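Tryptophanyl-tRNA synthetase (Aeropyrum pernix, PDB 3A04) catalyses the ATP-dependent attachment of L-tryptophan to its cognate tRNA, with release of AMP and diphosphate. Local coordinates at residues A[266-271]-A[346-351]; A[274-279]-A[337-342]. One frame throughout, in Å; residues are numbered along the deposited sequence.

Two contacts use the same long helix, 334-364, to gather what comes after the catalytic sheet. Following the chain from its N terminus, the last sheet strand, 242-246, leads through the KMSKS region to 266-271 and then directly into helix 272-280. Interaction 2 closes the inner loop: 274-279 meets 337-342 after 57 mostly helical intervening residues, which carry much of the iron/sulfur pocket. Interaction 1 closes the outer loop, 266-271 with 346-351, so the two are nested and do not cross. A salt bridge from Asp-270 OD2 to Lys-278 NZ (2.8 Å) joins them, and Leu-349 packs on Ala-275, so the turn, helix 272-280 and helix 334-364 meet at one junction.

Interaction 1 of 2, residues A[266-271]-A[346-351]; sequences IFLTDP and ERFLAE. With CD (cadmium ion), chain C.
Leu-268 and Leu-349 bring together a type I beta turn, Phe-267 to Asp-270, and one face of the long helix 334-364. The turn follows the KMSKS signature of this class I synthetase and leads into helix 272-280. In the tight part of the contact the isobutyl group of Leu-349 lies against the backbone of the turn, its CG anti to its own carbonyl carbon (chi1 -65°). Leu-349 CD2 lies 3.7 Å from Leu-268 O, and Leu-349 CD1 lies 4.1 Å from Asp-270 O. Both of these carbonyl oxygens accept hydrogen bonds from Gln-353 NE2, one helical turn further on, so the same two oxygens are bonded by the Gln-353 amide and covered by the Leu-349 methyls. Next to them, Leu-268 CD2 lies 3.8 Å from Phe-348 CE2, at the edge of the ring and near its plane. The two side chains cross obliquely, and Leu-139 of helix 121-139 touches both.

The turn is also tied internally. Asp-270 N donates to Phe-267 O at 3.0 Å, and Phe-267 N returns a bond to Asp-270 OD2 at 2.9 Å, arriving from above the carboxylate plane. Lys-278 forms a salt bridge with the same oxygen, and probably helps keep the buried carboxylate ionised. Phe-267, whose side chain starts away from the helix, packs on Lys-82 and His-84 of the HIGH region and on Ser-259 of the KMSKS region, linking the turn to both signatures of the catalytic domain.

The solvent side is looser. Phe-348 is partly exposed and makes a cation-pi contact with Lys-88, beyond which the helix turns a face to solvent. At the upstream end of 346-351, the Glu-346 side chain instead runs outward to a cadmium ion, which OE1 binds together with Glu-343 OE1.

Interaction 2 of 2, residues A[274-279]-A[337-342]; sequences VARNKL and CKQIAW. With SF4 (iron/sulfur cluster), chain B.
Arg-276 lies over one face of the Trp-342 indole, with the plane of its guanidinium nearly perpendicular to the ring (89°). The aliphatic part does the touching: Arg-276 CD sits 3.4 Å from the centroid of the Trp-342 five-membered ring, a CH-pi contact, while the charge is farther off and adds at most a weak cation-pi attraction. The chain is extended from CG to NE, which brings NE past the indole to Gln-339. There Arg-276 NE and NH2 grip a single atom side-on, Gln-339 OE1, at 3.2 and 3.0 Å; OE1 lies close to the guanidinium plane, and the amide is turned 60° from it. At the ring edge, Ala-275 CB approaches Trp-342 CZ3 at 3.7 Å. An alanine in place of Trp-342 would probably open a gap beneath the Arg-276 chain, leaving its guanidinium freer to swing away from Gln-339. Further along the same edge of the indole, Leu-279 CD2 packs 3.8 Å from Trp-342 CB and against Ala-341, while Lys-338 reaches past Leu-279 O to the carbonyl of Phe-280. The axes of 274-279 and 337-342 run roughly antiparallel, at 146°, a helix pair bordering a cubane iron/sulfur site, where Cys-337 SG binds FE1.

Interaction 1 of 2, residues A[266-271]-A[346-351]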
ATOM      1  N   ILE A 266      34.743  -6.475  -1.688  1.00 38.15           N
ATOM      2  CA  ILE A 266      35.358  -5.172  -1.390  1.00 36.80           C
ATOM      3  C   ILE A 266      34.337  -4.057  -1.228  1.00 33.47           C
ATOM      4  O   ILE A 266      33.553  -3.789  -2.140  1.00 32.54           O
ATOM      5  CB  ILE A 266      36.268  -4.691  -2.521  1.00 37.19           C
ATOM      6  CG1 ILE A 266      37.183  -5.831  -3.034  1.00 42.23           C
ATOM      7  CG2 ILE A 266      36.913  -3.284  -2.139  1.00 36.85           C
ATOM      8  CD1 ILE A 266      38.296  -6.249  -2.180  1.00 43.49           C
ATOM      9  N   PHE A 267      34.324  -3.393  -0.070  1.00 31.99           N
ATOM     10  CA  PHE A 267      33.440  -2.260   0.089  1.00 30.45           C
ATOM     11  C   PHE A 267      34.117  -1.016  -0.417  1.00 30.90           C
ATOM     12  O   PHE A 267      35.372  -0.828  -0.286  1.00 30.04           O
ATOM     13  CB  PHE A 267      33.031  -2.149   1.583  1.00 30.29           C
ATOM     14  CG  PHE A 267      32.296  -3.368   2.049  1.00 32.33           C
ATOM     15  CD1 PHE A 267      31.103  -3.757   1.419  1.00 34.73           C
ATOM     16  CD2 PHE A 267      32.781  -4.151   3.082  1.00 34.39           C
ATOM     17  CE1 PHE A 267      30.411  -4.918   1.817  1.00 36.76           C
ATOM     18  CE2 PHE A 267      32.079  -5.320   3.527  1.00 36.81           C
ATOM     19  CZ  PHE A 267      30.916  -5.703   2.892  1.00 39.90           C
ATOM     20  N   LEU A 268      33.348  -0.112  -0.995  1.00 29.27           N
ATOM     21  CA  LEU A 268      33.955   1.154  -1.485  1.00 28.81           C
ATOM     22  C   LEU A 268      34.606   2.000  -0.376  1.00 29.19           C
ATOM     23  O   LEU A 268      35.438   2.888  -0.668  1.00 27.84           O
ATOM     24  CB  LEU A 268      32.971   1.963  -2.310  1.00 28.71           C
ATOM     25  CG  LEU A 268      33.232   1.381  -3.736  1.00 34.55           C
ATOM     26  CD1 LEU A 268      32.582   0.022  -3.900  1.00 31.04           C
ATOM     27  CD2 LEU A 268      32.868   2.267  -4.840  1.00 37.16           C
ATOM     28  N   THR A 269      34.201   1.740   0.857  1.00 28.74           N
ATOM     29  CA  THR A 269      34.800   2.476   2.008  1.00 31.04           C
ATOM     30  C   THR A 269      35.973   1.731   2.695  1.00 32.68           C
ATOM     31  O   THR A 269      36.517   2.224   3.697  1.00 32.19           O
ATOM     32  CB  THR A 269      33.692   2.812   3.100  1.00 30.13           C
ATOM     33  OG1 THR A 269      33.091   1.585   3.490  1.00 30.39           O
ATOM     34  CG2 THR A 269      32.655   3.744   2.502  1.00 31.16           C
ATOM     35  N   ASP A 270      36.295   0.515   2.219  1.00 32.84           N
ATOM     36  CA  ASP A 270      37.390  -0.253   2.803  1.00 33.63           C
ATOM     37  C   ASP A 270      38.697   0.559   2.719  1.00 33.39           C
ATOM     38  O   ASP A 270      39.065   1.106   1.691  1.00 32.22           O
ATOM     39  CB  ASP A 270      37.564  -1.640   2.127  1.00 32.08           C
ATOM     40  CG  ASP A 270      36.577  -2.656   2.589  1.00 34.03           C
ATOM     41  OD1 ASP A 270      35.931  -2.394   3.639  1.00 34.61           O
ATOM     42  OD2 ASP A 270      36.426  -3.725   1.920  1.00 30.29           O
ATOM     43  N   PRO A 271      39.389   0.660   3.855  1.00 35.42           N
ATOM     44  CA  PRO A 271      40.718   1.219   3.836  1.00 34.51           C
ATOM     45  C   PRO A 271      41.643   0.326   2.975  1.00 33.65           C
ATOM     46  O   PRO A 271      41.428  -0.882   2.798  1.00 33.34           O
ATOM     47  CB  PRO A 271      41.146   1.146   5.317  1.00 33.52           C
ATOM     48  CG  PRO A 271      39.830   1.030   6.083  1.00 38.17           C
ATOM     49  CD  PRO A 271      39.031   0.115   5.166  1.00 34.12           C
ATOM     50  N   GLU A 346      43.791   0.366  -5.597  1.00 31.18           N
ATOM     51  CA  GLU A 346      44.248   1.292  -4.628  1.00 30.71           C
ATOM     52  C   GLU A 346      44.066   2.661  -5.122  1.00 31.08           C
ATOM     53  O   GLU A 346      43.624   3.534  -4.401  1.00 33.98           O
ATOM     54  CB  GLU A 346      45.773   1.052  -4.451  1.00 34.34           C
ATOM     55  CG  GLU A 346      46.546   2.307  -4.081  1.00 36.32           C
ATOM     56  CD  GLU A 346      48.065   1.961  -4.010  1.00 39.51           C
ATOM     57  OE1 GLU A 346      48.412   1.100  -3.168  1.00 31.67           O
ATOM     58  OE2 GLU A 346      48.768   2.576  -4.832  1.00 41.46           O
ATOM     59  N   ARG A 347      44.395   2.918  -6.363  1.00 32.69           N
ATOM     60  CA  ARG A 347      44.143   4.219  -6.932  1.00 34.51           C
ATOM     61  C   ARG A 347      42.618   4.547  -7.044  1.00 34.52           C
ATOM     62  O   ARG A 347      42.143   5.674  -6.757  1.00 33.85           O
ATOM     63  CB  ARG A 347      44.713   4.260  -8.325  1.00 36.47           C
ATOM     64  CG  ARG A 347      44.781   5.625  -8.718  1.00 41.98           C
ATOM     65  CD  ARG A 347      45.920   5.835  -9.561  1.00 50.96           C
ATOM     66  NE  ARG A 347      47.220   6.124  -8.967  1.00 50.44           N
ATOM     67  CZ  ARG A 347      48.178   6.644  -9.753  1.00 52.70           C
ATOM     68  NH1 ARG A 347      47.854   6.905 -11.022  1.00 49.74           N
ATOM     69  NH2 ARG A 347      49.416   6.920  -9.336  1.00 50.54           N
ATOM     70  N   PHE A 348      41.851   3.569  -7.499  1.00 31.55           N
ATOM     71  CA  PHE A 348      40.387   3.782  -7.558  1.00 29.88           C
ATOM     72  C   PHE A 348      39.833   4.106  -6.139  1.00 28.73           C
ATOM     73  O   PHE A 348      39.138   5.107  -5.941  1.00 28.72           O
ATOM     74  CB  PHE A 348      39.681   2.575  -8.163  1.00 32.07           C
ATOM     75  CG  PHE A 348      38.182   2.675  -8.000  1.00 33.25           C
ATOM     76  CD1 PHE A 348      37.447   3.517  -8.851  1.00 37.86           C
ATOM     77  CD2 PHE A 348      37.561   2.088  -6.942  1.00 32.03           C
ATOM     78  CE1 PHE A 348      36.030   3.733  -8.629  1.00 38.10           C
ATOM     79  CE2 PHE A 348      36.105   2.283  -6.747  1.00 28.62           C
ATOM     80  CZ  PHE A 348      35.420   3.099  -7.584  1.00 30.10           C
ATOM     81  N   LEU A 349      40.159   3.301  -5.151  1.00 29.13           N
ATOM     82  CA  LEU A 349      39.623   3.567  -3.793  1.00 29.51           C
ATOM     83  C   LEU A 349      40.023   4.912  -3.226  1.00 32.06           C
ATOM     84  O   LEU A 349      39.252   5.579  -2.528  1.00 28.71           O
ATOM     85  CB  LEU A 349      40.027   2.495  -2.814  1.00 27.96           C
ATOM     86  CG  LEU A 349      39.414   1.146  -3.181  1.00 29.11           C
ATOM     87  CD1 LEU A 349      39.897   0.126  -2.197  1.00 29.61           C
ATOM     88  CD2 LEU A 349      37.798   1.224  -3.045  1.00 26.19           C
ATOM     89  N   ALA A 350      41.270   5.317  -3.495  1.00 32.11           N
ATOM     90  CA  ALA A 350      41.771   6.569  -2.946  1.00 32.64           C
ATOM     91  C   ALA A 350      41.087   7.743  -3.574  1.00 33.56           C
ATOM     92  O   ALA A 350      40.763   8.699  -2.898  1.00 36.01           O
ATOM     93  CB  ALA A 350      43.373   6.678  -3.163  1.00 33.86           C
ATOM     94  N   GLU A 351      40.892   7.743  -4.867  1.00 32.88           N
ATOM     95  CA  GLU A 351      40.213   8.886  -5.477  1.00 36.48           C
ATOM     96  C   GLU A 351      38.725   8.875  -5.036  1.00 34.54           C
ATOM     97  O   GLU A 351      38.149   9.911  -4.738  1.00 31.03           O
ATOM     98  CB  GLU A 351      40.276   8.805  -7.008  1.00 36.03           C
ATOM     99  CG  GLU A 351      41.660   8.702  -7.566  1.00 47.69           C
ATOM    100  CD  GLU A 351      41.648   8.841  -9.080  1.00 55.56           C
ATOM    101  OE1 GLU A 351      40.865   9.705  -9.555  1.00 61.69           O
ATOM    102  OE2 GLU A 351      42.401   8.103  -9.777  1.00 61.28           O
TER
HETATM  103 CD    CD C 374      50.520   0.507  -4.019  1.00 34.13          CD

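Interaction 2 of 2, residues A[274-279]-A[337-342]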
ATOM      1  N   VAL A 274      42.817  -3.047   4.276  1.00 35.14           N
ATOM      2  CA  VAL A 274      41.695  -4.025   4.314  1.00 33.54           C
ATOM      3  C   VAL A 274      41.339  -4.525   2.902  1.00 31.57           C
ATOM      4  O   VAL A 274      41.170  -5.713   2.687  1.00 31.88           O
ATOM      5  CB  VAL A 274      40.390  -3.357   4.976  1.00 33.98           C
ATOM      6  CG1 VAL A 274      39.148  -4.307   4.897  1.00 35.00           C
ATOM      7  CG2 VAL A 274      40.708  -2.902   6.429  1.00 37.36           C
ATOM      8  N   ALA A 275      41.224  -3.615   1.924  1.00 30.61           N
ATOM      9  CA  ALA A 275      40.878  -4.076   0.564  1.00 29.33           C
ATOM     10  C   ALA A 275      41.954  -4.934  -0.025  1.00 31.84           C
ATOM     11  O   ALA A 275      41.694  -5.948  -0.747  1.00 30.91           O
ATOM     12  CB  ALA A 275      40.657  -2.871  -0.326  1.00 29.99           C
ATOM     13  N   ARG A 276      43.213  -4.520   0.229  1.00 32.18           N
ATOM     14  CA  ARG A 276      44.324  -5.280  -0.369  1.00 33.21           C
ATOM     15  C   ARG A 276      44.289  -6.682   0.148  1.00 33.11           C
ATOM     16  O   ARG A 276      44.442  -7.617  -0.597  1.00 35.06           O
ATOM     17  CB  ARG A 276      45.666  -4.644  -0.043  1.00 33.23           C
ATOM     18  CG  ARG A 276      46.854  -5.313  -0.719  1.00 34.51           C
ATOM     19  CD  ARG A 276      48.118  -4.344  -0.769  1.00 38.67           C
ATOM     20  NE  ARG A 276      49.214  -4.988  -1.547  1.00 38.32           N
ATOM     21  CZ  ARG A 276      49.982  -5.968  -1.049  1.00 40.96           C
ATOM     22  NH1 ARG A 276      49.736  -6.421   0.185  1.00 34.12           N
ATOM     23  NH2 ARG A 276      51.000  -6.481  -1.771  1.00 38.13           N
ATOM     24  N   ASN A 277      44.082  -6.850   1.435  1.00 34.83           N
ATOM     25  CA  ASN A 277      44.077  -8.197   1.933  1.00 35.16           C
ATOM     26  C   ASN A 277      42.933  -9.037   1.414  1.00 36.07           C
ATOM     27  O   ASN A 277      43.096 -10.204   1.118  1.00 36.12           O
ATOM     28  CB  ASN A 277      44.015  -8.167   3.462  1.00 38.08           C
ATOM     29  CG  ASN A 277      45.343  -7.726   4.087  1.00 42.74           C
ATOM     30  OD1 ASN A 277      46.391  -7.769   3.440  1.00 45.65           O
ATOM     31  ND2 ASN A 277      45.285  -7.263   5.330  1.00 45.85           N
ATOM     32  N   LYS A 278      41.744  -8.441   1.318  1.00 35.91           N
ATOM     33  CA  LYS A 278      40.641  -9.169   0.695  1.00 36.00           C
ATOM     34  C   LYS A 278      40.993  -9.546  -0.720  1.00 35.20           C
ATOM     35  O   LYS A 278      40.690 -10.673  -1.174  1.00 35.90           O
ATOM     36  CB  LYS A 278      39.369  -8.289   0.671  1.00 34.13           C
ATOM     37  CG  LYS A 278      38.829  -7.996   2.024  1.00 35.22           C
ATOM     38  CD  LYS A 278      37.449  -7.235   1.864  1.00 30.77           C
ATOM     39  CE  LYS A 278      36.734  -7.124   3.214  1.00 34.72           C
ATOM     40  NZ  LYS A 278      35.605  -6.113   3.024  1.00 38.31           N
ATOM     41  N   LEU A 279      41.566  -8.606  -1.472  1.00 33.14           N
ATOM     42  CA  LEU A 279      41.951  -8.970  -2.843  1.00 35.20           C
ATOM     43  C   LEU A 279      42.985 -10.115  -2.856  1.00 36.39           C
ATOM     44  O   LEU A 279      42.947 -11.042  -3.708  1.00 36.55           O
ATOM     45  CB  LEU A 279      42.554  -7.745  -3.583  1.00 34.86           C
ATOM     46  CG  LEU A 279      42.798  -7.889  -5.104  1.00 35.22           C
ATOM     47  CD1 LEU A 279      41.501  -8.226  -5.834  1.00 38.00           C
ATOM     48  CD2 LEU A 279      43.193  -6.533  -5.694  1.00 36.42           C
ATOM     49  N   CYS A 337      49.843 -11.002 -10.632  1.00 39.21           N
ATOM     50  CA  CYS A 337      48.543 -10.644 -11.136  1.00 39.05           C
ATOM     51  C   CYS A 337      47.666  -9.908 -10.107  1.00 38.12           C
ATOM     52  O   CYS A 337      47.032  -8.912 -10.446  1.00 37.45           O
ATOM     53  CB  CYS A 337      47.855 -11.880 -11.603  1.00 39.34           C
ATOM     54  SG  CYS A 337      46.512 -11.545 -12.765  1.00 41.02           S
ATOM     55  N   LYS A 338      47.664 -10.410  -8.862  1.00 35.97           N
ATOM     56  CA  LYS A 338      46.995  -9.762  -7.754  1.00 35.96           C
ATOM     57  C   LYS A 338      47.592  -8.433  -7.435  1.00 35.26           C
ATOM     58  O   LYS A 338      46.852  -7.516  -7.163  1.00 32.23           O
ATOM     59  CB  LYS A 338      47.037 -10.621  -6.474  1.00 35.40           C
ATOM     60  CG  LYS A 338      46.072 -11.838  -6.621  1.00 38.48           C
ATOM     61  CD  LYS A 338      46.191 -12.821  -5.433  1.00 39.50           C
ATOM     62  CE  LYS A 338      44.892 -13.745  -5.370  1.00 41.37           C
ATOM     63  NZ  LYS A 338      45.012 -14.783  -4.294  1.00 42.15           N
ATOM     64  N   GLN A 339      48.932  -8.303  -7.419  1.00 33.13           N
ATOM     65  CA  GLN A 339      49.438  -6.974  -7.093  1.00 33.04           C
ATOM     66  C   GLN A 339      49.104  -5.988  -8.246  1.00 31.15           C
ATOM     67  O   GLN A 339      48.799  -4.836  -7.975  1.00 31.35           O
ATOM     68  CB  GLN A 339      50.971  -7.013  -6.742  1.00 35.28           C
ATOM     69  CG  GLN A 339      51.624  -5.641  -6.614  1.00 35.16           C
ATOM     70  CD  GLN A 339      51.185  -4.793  -5.450  1.00 43.13           C
ATOM     71  OE1 GLN A 339      50.467  -5.233  -4.500  1.00 44.78           O
ATOM     72  NE2 GLN A 339      51.649  -3.552  -5.481  1.00 45.25           N
ATOM     73  N   ILE A 340      49.126  -6.422  -9.509  1.00 29.79           N
ATOM     74  CA  ILE A 340      48.718  -5.549 -10.622  1.00 30.37           C
ATOM     75  C   ILE A 340      47.238  -5.031 -10.434  1.00 30.33           C
ATOM     76  O   ILE A 340      46.916  -3.831 -10.571  1.00 30.40           O
ATOM     77  CB  ILE A 340      48.861  -6.310 -11.980  1.00 30.43           C
ATOM     78  CG1 ILE A 340      50.346  -6.395 -12.477  1.00 31.55           C
ATOM     79  CG2 ILE A 340      48.116  -5.581 -13.176  1.00 31.72           C
ATOM     80  CD1 ILE A 340      50.479  -7.562 -13.683  1.00 32.35           C
ATOM     81  N   ALA A 341      46.361  -5.950 -10.106  1.00 29.88           N
ATOM     82  CA  ALA A 341      44.936  -5.596  -9.869  1.00 30.57           C
ATOM     83  C   ALA A 341      44.891  -4.703  -8.635  1.00 30.19           C
ATOM     84  O   ALA A 341      44.177  -3.704  -8.649  1.00 30.64           O
ATOM     85  CB  ALA A 341      44.180  -6.847  -9.636  1.00 30.98           C
ATOM     86  N   TRP A 342      45.730  -5.001  -7.612  1.00 30.24           N
ATOM     87  CA  TRP A 342      45.707  -4.181  -6.396  1.00 31.09           C
ATOM     88  C   TRP A 342      46.059  -2.756  -6.684  1.00 31.21           C
ATOM     89  O   TRP A 342      45.384  -1.827  -6.178  1.00 31.82           O
ATOM     90  CB  TRP A 342      46.552  -4.769  -5.212  1.00 32.41           C
ATOM     91  CG  TRP A 342      46.759  -3.678  -4.234  1.00 35.68           C
ATOM     92  CD1 TRP A 342      47.944  -2.983  -4.017  1.00 39.75           C
ATOM     93  CD2 TRP A 342      45.745  -2.998  -3.459  1.00 36.54           C
ATOM     94  NE1 TRP A 342      47.727  -1.960  -3.110  1.00 42.72           N
ATOM     95  CE2 TRP A 342      46.396  -1.946  -2.750  1.00 40.53           C
ATOM     96  CE3 TRP A 342      44.355  -3.202  -3.260  1.00 34.15           C
ATOM     97  CZ2 TRP A 342      45.709  -1.082  -1.862  1.00 41.04           C
ATOM     98  CZ3 TRP A 342      43.663  -2.347  -2.359  1.00 36.25           C
ATOM     99  CH2 TRP A 342      44.353  -1.297  -1.663  1.00 36.81           C
TER
HETATM  100 FE1  SF4 B 373      45.764 -13.696 -12.749  1.00 44.72          FE
HETATM  101 FE2  SF4 B 373      45.519 -16.030 -14.174  1.00 49.29          FE
HETATM  102 FE3  SF4 B 373      46.158 -16.085 -11.502  1.00 48.98          FE
HETATM  103 FE4  SF4 B 373      43.681 -15.200 -12.258  1.00 42.44          FE
HETATM  104  S1  SF4 B 373      44.611 -17.369 -12.601  1.00 48.71           S
HETATM  105  S2  SF4 B 373      45.019 -14.242 -10.699  1.00 44.89           S
HETATM  106  S3  SF4 B 373      44.066 -14.187 -14.206  1.00 44.89           S
HETATM  107  S4  SF4 B 373      47.473 -15.269 -13.239  1.00 46.17           S